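Local structure of putative N-acetylmuramoyl-L-alanine amidase,autolysin cwp6 (Peptoclostridium difficile, 5J72) at residues 134-137 and 142-145; 146-151 and 181-186. The protein probably cleaves the amide bond between N-acetylmuramic acid and L-alanine in peptidoglycan, using a zinc-dependent amidase domain, and carries CWB2 modules that attach it to the cell wall. All coordinates share one frame; numbering follows the deposited sequence.

Interaction 1: 134-137 and 142-145; sequences KLAG and ETAV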
ATOM      1  N   LYS A 134     -16.124  -3.812  -2.291  1.00 22.81           N
ATOM      2  CA  LYS A 134     -15.341  -4.737  -3.101  1.00 23.20           C
ATOM      3  C   LYS A 134     -15.484  -4.426  -4.616  1.00 25.92           C
ATOM      4  O   LYS A 134     -16.594  -4.309  -5.105  1.00 24.06           O
ATOM      5  CB  LYS A 134     -15.799  -6.172  -2.824  1.00 26.45           C
ATOM      6  CG  LYS A 134     -14.956  -7.178  -3.566  1.00 28.26           C
ATOM      7  CD  LYS A 134     -15.253  -8.579  -3.115  1.00 32.74           C
ATOM      8  CE  LYS A 134     -14.266  -9.518  -3.759  1.00 32.46           C
ATOM      9  NZ  LYS A 134     -14.774 -10.905  -3.728  1.00 42.34           N
ATOM     10  N   LEU A 135     -14.368  -4.272  -5.328  1.00 24.83           N
ATOM     11  CA  LEU A 135     -14.361  -3.952  -6.780  1.00 21.17           C
ATOM     12  C   LEU A 135     -13.657  -5.092  -7.424  1.00 21.72           C
ATOM     13  O   LEU A 135     -12.415  -5.142  -7.449  1.00 21.92           O
ATOM     14  CB  LEU A 135     -13.588  -2.600  -7.030  1.00 19.91           C
ATOM     15  CG  LEU A 135     -14.186  -1.427  -6.249  1.00 18.99           C
ATOM     16  CD1 LEU A 135     -13.307  -0.080  -6.479  1.00 16.94           C
ATOM     17  CD2 LEU A 135     -15.705  -1.168  -6.710  1.00 19.07           C
ATOM     18  N   ALA A 136     -14.413  -6.040  -7.961  1.00 21.48           N
ATOM     19  CA  ALA A 136     -13.741  -7.206  -8.495  1.00 23.35           C
ATOM     20  C   ALA A 136     -14.612  -7.998  -9.416  1.00 22.94           C
ATOM     21  O   ALA A 136     -15.835  -7.960  -9.253  1.00 25.38           O
ATOM     22  CB  ALA A 136     -13.389  -8.124  -7.317  1.00 26.74           C
ATOM     23  N   GLY A 137     -13.996  -8.732 -10.344  1.00 23.15           N
ATOM     24  CA  GLY A 137     -14.722  -9.650 -11.218  1.00 26.90           C
ATOM     25  C   GLY A 137     -13.946 -10.970 -11.318  1.00 31.69           C
ATOM     26  O   GLY A 137     -12.993 -11.180 -10.555  1.00 32.10           O
ATOM     27  N   GLU A 142     -12.349  -8.097 -15.784  1.00 22.12           N
ATOM     28  CA  GLU A 142     -13.595  -7.680 -15.163  1.00 25.29           C
ATOM     29  C   GLU A 142     -13.331  -6.849 -13.950  1.00 23.01           C
ATOM     30  O   GLU A 142     -14.159  -5.990 -13.628  1.00 23.68           O
ATOM     31  CB  GLU A 142     -14.494  -8.865 -14.745  1.00 27.19           C
ATOM     32  CG  GLU A 142     -15.026  -9.671 -15.919  1.00 35.33           C
ATOM     33  CD  GLU A 142     -14.010 -10.667 -16.450  1.00 49.13           C
ATOM     34  OE1 GLU A 142     -13.033 -11.000 -15.747  1.00 49.96           O
ATOM     35  OE2 GLU A 142     -14.182 -11.110 -17.591  1.00 52.02           O
ATOM     36  N   THR A 143     -12.213  -7.094 -13.238  1.00 19.90           N
ATOM     37  CA  THR A 143     -11.929  -6.259 -12.078  1.00 17.79           C
ATOM     38  C   THR A 143     -11.661  -4.795 -12.564  1.00 20.25           C
ATOM     39  O   THR A 143     -12.152  -3.872 -11.904  1.00 19.17           O
ATOM     40  CB  THR A 143     -10.719  -6.813 -11.292  1.00 23.29           C
ATOM     41  OG1 THR A 143     -11.199  -7.927 -10.580  1.00 23.66           O
ATOM     42  CG2 THR A 143     -10.153  -5.807 -10.243  1.00 19.29           C
ATOM     43  N   ALA A 144     -10.919  -4.613 -13.678  1.00 19.72           N
ATOM     44  CA  ALA A 144     -10.664  -3.252 -14.174  1.00 19.89           C
ATOM     45  C   ALA A 144     -12.033  -2.570 -14.524  1.00 21.28           C
ATOM     46  O   ALA A 144     -12.219  -1.370 -14.294  1.00 18.00           O
ATOM     47  CB  ALA A 144      -9.770  -3.286 -15.395  1.00 18.37           C
ATOM     48  N   VAL A 145     -12.980  -3.339 -15.023  1.00 19.79           N
ATOM     49  CA  VAL A 145     -14.298  -2.757 -15.337  1.00 18.89           C
ATOM     50  C   VAL A 145     -15.006  -2.322 -14.068  1.00 20.13           C
ATOM     51  O   VAL A 145     -15.654  -1.259 -14.051  1.00 18.47           O
ATOM     52  CB  VAL A 145     -15.137  -3.796 -16.139  1.00 19.93           C
ATOM     53  CG1 VAL A 145     -16.623  -3.322 -16.270  1.00 21.59           C
ATOM     54  CG2 VAL A 145     -14.525  -3.957 -17.560  1.00 19.27           C
TER

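Interaction 2: 146-151 and 181-186; sequences EISKQG and DAPILL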
ATOM      1  N   GLU A 146     -14.921  -3.114 -12.957  1.00 19.50           N
ATOM      2  CA  GLU A 146     -15.634  -2.664 -11.770  1.00 18.17           C
ATOM      3  C   GLU A 146     -15.016  -1.394 -11.214  1.00 16.75           C
ATOM      4  O   GLU A 146     -15.716  -0.592 -10.614  1.00 17.29           O
ATOM      5  CB  GLU A 146     -15.653  -3.742 -10.685  1.00 21.38           C
ATOM      6  CG  GLU A 146     -16.447  -4.978 -11.144  1.00 24.94           C
ATOM      7  CD  GLU A 146     -17.919  -4.590 -11.494  1.00 33.21           C
ATOM      8  OE1 GLU A 146     -18.369  -4.862 -12.628  1.00 39.20           O
ATOM      9  OE2 GLU A 146     -18.582  -3.986 -10.647  1.00 35.07           O
ATOM     10  N   ILE A 147     -13.697  -1.219 -11.402  1.00 15.82           N
ATOM     11  CA  ILE A 147     -13.016  -0.013 -10.914  1.00 15.54           C
ATOM     12  C   ILE A 147     -13.496   1.208 -11.745  1.00 15.61           C
ATOM     13  O   ILE A 147     -13.748   2.289 -11.216  1.00 17.34           O
ATOM     14  CB  ILE A 147     -11.496  -0.243 -11.036  1.00 16.54           C
ATOM     15  CG1 ILE A 147     -11.007  -1.248  -9.925  1.00 17.50           C
ATOM     16  CG2 ILE A 147     -10.753   1.113 -10.808  1.00 16.81           C
ATOM     17  CD1 ILE A 147      -9.551  -1.763 -10.227  1.00 16.68           C
ATOM     18  N   SER A 148     -13.560   1.009 -13.029  1.00 17.41           N
ATOM     19  CA  SER A 148     -14.012   2.014 -13.998  1.00 12.76           C
ATOM     20  C   SER A 148     -15.460   2.489 -13.637  1.00 15.26           C
ATOM     21  O   SER A 148     -15.745   3.688 -13.559  1.00 16.57           O
ATOM     22  CB  SER A 148     -13.965   1.356 -15.410  1.00 15.85           C
ATOM     23  OG  SER A 148     -14.470   2.324 -16.326  1.00 18.72           O
ATOM     24  N   LYS A 149     -16.354   1.544 -13.345  1.00 15.87           N
ATOM     25  CA  LYS A 149     -17.757   1.892 -12.961  1.00 19.30           C
ATOM     26  C   LYS A 149     -17.807   2.614 -11.689  1.00 20.16           C
ATOM     27  O   LYS A 149     -18.681   3.450 -11.474  1.00 20.10           O
ATOM     28  CB  LYS A 149     -18.583   0.615 -12.839  1.00 19.89           C
ATOM     29  CG  LYS A 149     -18.890   0.081 -14.204  1.00 21.81           C
ATOM     30  CD  LYS A 149     -19.611  -1.281 -14.119  1.00 35.64           C
ATOM     31  CE  LYS A 149     -19.925  -1.696 -15.549  1.00 50.67           C
ATOM     32  NZ  LYS A 149     -20.581  -3.049 -15.660  1.00 60.63           N
ATOM     33  N   GLN A 150     -16.877   2.324 -10.784  1.00 18.05           N
ATOM     34  CA  GLN A 150     -16.866   3.050  -9.516  1.00 17.22           C
ATOM     35  C   GLN A 150     -16.449   4.481  -9.643  1.00 20.87           C
ATOM     36  O   GLN A 150     -17.107   5.364  -9.063  1.00 19.58           O
ATOM     37  CB  GLN A 150     -15.890   2.343  -8.516  1.00 18.77           C
ATOM     38  CG  GLN A 150     -15.929   2.935  -7.103  1.00 19.38           C
ATOM     39  CD  GLN A 150     -17.293   2.715  -6.437  1.00 20.74           C
ATOM     40  OE1 GLN A 150     -18.046   1.788  -6.798  1.00 21.23           O
ATOM     41  NE2 GLN A 150     -17.581   3.538  -5.409  1.00 19.63           N
ATOM     42  N   GLY A 151     -15.357   4.796 -10.374  1.00 18.53           N
ATOM     43  CA  GLY A 151     -14.948   6.201 -10.364  1.00 16.71           C
ATOM     44  C   GLY A 151     -15.425   6.996 -11.587  1.00 17.57           C
ATOM     45  O   GLY A 151     -15.292   8.231 -11.643  1.00 18.36           O
ATOM     46  N   ASP A 181      -7.661  12.021 -15.815  1.00 26.12           N
ATOM     47  CA  ASP A 181      -8.821  11.645 -14.961  1.00 27.89           C
ATOM     48  C   ASP A 181      -9.567  10.553 -15.758  1.00 27.39           C
ATOM     49  O   ASP A 181     -10.730  10.669 -16.115  1.00 24.06           O
ATOM     50  CB  ASP A 181      -9.713  12.868 -14.623  1.00 34.47           C
ATOM     51  CG  ASP A 181     -10.827  12.535 -13.612  1.00 43.53           C
ATOM     52  OD1 ASP A 181     -10.742  11.447 -12.941  1.00 39.84           O
ATOM     53  OD2 ASP A 181     -11.774  13.342 -13.498  1.00 47.97           O
ATOM     54  N   ALA A 182      -8.839   9.474 -16.044  1.00 19.80           N
ATOM     55  CA  ALA A 182      -9.337   8.370 -16.844  1.00 17.89           C
ATOM     56  C   ALA A 182      -9.039   7.026 -16.207  1.00 18.39           C
ATOM     57  O   ALA A 182      -8.062   6.901 -15.488  1.00 19.61           O
ATOM     58  CB  ALA A 182      -8.600   8.384 -18.185  1.00 17.77           C
ATOM     59  N   PRO A 183      -9.874   6.034 -16.465  1.00 15.19           N
ATOM     60  CA  PRO A 183      -9.595   4.722 -15.934  1.00 15.59           C
ATOM     61  C   PRO A 183      -8.616   3.968 -16.894  1.00 18.34           C
ATOM     62  O   PRO A 183      -8.452   4.360 -18.077  1.00 17.62           O
ATOM     63  CB  PRO A 183     -10.956   4.018 -15.973  1.00 15.37           C
ATOM     64  CG  PRO A 183     -11.622   4.615 -17.223  1.00 13.95           C
ATOM     65  CD  PRO A 183     -11.176   6.109 -17.180  1.00 15.27           C
ATOM     66  N   ILE A 184      -8.020   2.905 -16.391  1.00 16.85           N
ATOM     67  CA  ILE A 184      -7.180   2.067 -17.210  1.00 18.25           C
ATOM     68  C   ILE A 184      -8.001   0.768 -17.416  1.00 16.18           C
ATOM     69  O   ILE A 184      -8.455   0.138 -16.444  1.00 18.25           O
ATOM     70  CB  ILE A 184      -5.874   1.734 -16.484  1.00 16.51           C
ATOM     71  CG1 ILE A 184      -4.979   2.990 -16.446  1.00 18.51           C
ATOM     72  CG2 ILE A 184      -5.239   0.470 -17.168  1.00 18.01           C
ATOM     73  CD1 ILE A 184      -3.710   2.899 -15.511  1.00 18.03           C
ATOM     74  N   LEU A 185      -8.226   0.391 -18.670  1.00 17.03           N
ATOM     75  CA  LEU A 185      -8.885  -0.893 -18.932  1.00 16.75           C
ATOM     76  C   LEU A 185      -7.811  -1.800 -19.622  1.00 20.15           C
ATOM     77  O   LEU A 185      -6.789  -1.302 -20.075  1.00 20.32           O
ATOM     78  CB  LEU A 185     -10.115  -0.795 -19.903  1.00 17.47           C
ATOM     79  CG  LEU A 185     -11.275   0.004 -19.290  1.00 20.41           C
ATOM     80  CD1 LEU A 185     -12.425   0.130 -20.333  1.00 20.38           C
ATOM     81  CD2 LEU A 185     -11.775  -0.618 -17.941  1.00 18.44           C
ATOM     82  N   LEU A 186      -8.105  -3.073 -19.740  1.00 20.01           N
ATOM     83  CA  LEU A 186      -7.085  -3.988 -20.246  1.00 21.94           C
ATOM     84  C   LEU A 186      -7.399  -4.669 -21.572  1.00 23.59           C
ATOM     85  O   LEU A 186      -8.544  -5.043 -21.836  1.00 23.76           O
ATOM     86  CB  LEU A 186      -6.914  -5.105 -19.170  1.00 22.10           C
ATOM     87  CG  LEU A 186      -6.579  -4.566 -17.772  1.00 21.68           C
ATOM     88  CD1 LEU A 186      -6.536  -5.702 -16.779  1.00 23.83           C
ATOM     89  CD2 LEU A 186      -5.279  -3.783 -17.800  1.00 18.15           C
TER
HETATM   90  O   HOH W   1     -13.753  10.766 -12.840  1.00 38.63           O

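Interaction 1: 134-137 and 142-145
Thr-143 OG1 is gripped by the backbone N-H of Gly-137, which reaches it over 2.9 Å from N to OG1 in a bond close to straight, 163° at the hydrogen. The same hydroxyl also makes a weak hydrogen bond to the carbonyl O of Thr-139, the residue just ahead of helix 140-151, so the oxygen has one partner just past the end of the strand and another in the turn before the helix. With chi1 at -76°, OG1 stands beside the threonine's backbone N, and the methyl CG2 takes the position anti to that N. From there CG2 lies 3.7 Å from the carbonyl O of Leu-135, a plain van der Waals approach. One side chain thus meets three consecutive residues of the incoming chain, because Ala-136 also passes close by, its CA 3.4 Å from Thr-143 OG1.

This is the turn from strand 128-135 into helix 140-151, near the start of the first CWB2 module. Leu-135 is still paired with strand 411-418, parallel to its own, through backbone hydrogen bonds to Gln-417 and to Gly-419 just past its end, and Lys-134 forms a salt bridge with Asp-420.

At Gly-137 the backbone itself, with no side chain between, rests on the helix: its CA is 3.6 Å from Glu-142 CB. The glutamate carries its carboxylate elsewhere. Its chain bends at chi2 (81°), and OE1 is hydrogen-bonded to the hydroxyl of Thr-139, just before the first turn of the helix. Beyond Thr-143, Ile-418 of strand 411-418 and Asp-376 of helix 375-387 close in on its side chain.

Interaction 2: 146-151 and 181-186
Ser-148 packs its CB and OG against two residues of the segment 181-186, Pro-183 and Leu-185, two positions apart with Ile-184 between them. Its CB points toward that chain and lies 3.9 Å from Leu-185 CD2 and 4.1 Å from Pro-183 CB. The hydroxyl is turned anti to the serine's own backbone N (chi1 177°), which sets OG alongside the proline ring, 3.8 Å from Pro-183 CG. Those are van der Waals contacts; the hydrogen bond of OG goes to Glu-199 OE2 on helix 194-203, so the buried polar atom is satisfied from a third element.

Helix 140-151 of the CWB2 module lies here against strand 184-187, an outermost strand of the parallel sheet ordered 184-187, 158-163, 207-211, 232-236. Pro-183 and Leu-185 both bond through their backbones to Val-160 of the adjacent strand 158-163. Leu-185 does not aim its CB straight at the helix; the CD2 branch makes the contact, and Glu-199 touches the same side chain. Around Pro-183, Trp-152 and Ser-156 also pack on the ring.

Further along, where helix 140-151 ends, a water bridges the two segments. Its oxygen lies 3.2 Å from Gly-151 O and 3.1 Å from Asp-181 OD1, donating to both. Asp-181, with a positive phi of 59°, is the C-prime residue of the Schellman motif that ends helix 174-180, and its own carbonyl O accepts a hydrogen bond from Trp-152 NE1. A bound calcium ion sits about 8 Å from the side chain of Pro-183.

From the N terminus, the chain runs out of strand 128-135 and closes interaction 1 almost at once, across four residues, the last two already in helix 140-151. The helix then continues straight into interaction 2, which closes a longer loop: 29 residues containing strand 158-163 and helix 174-180 separate 146-151 from 181-186. The two contacts therefore follow in series, neither enclosing the other, and they share the one helix. Their centres are 9 Å apart, and they touch where Leu-185 CD2 meets Ala-144 O and Glu-146 CG meets Ala-136 O. Helix 140-151 thereby links strand 128-135, paired with 411-418, to strand 184-187, outermost in its own sheet within this chain.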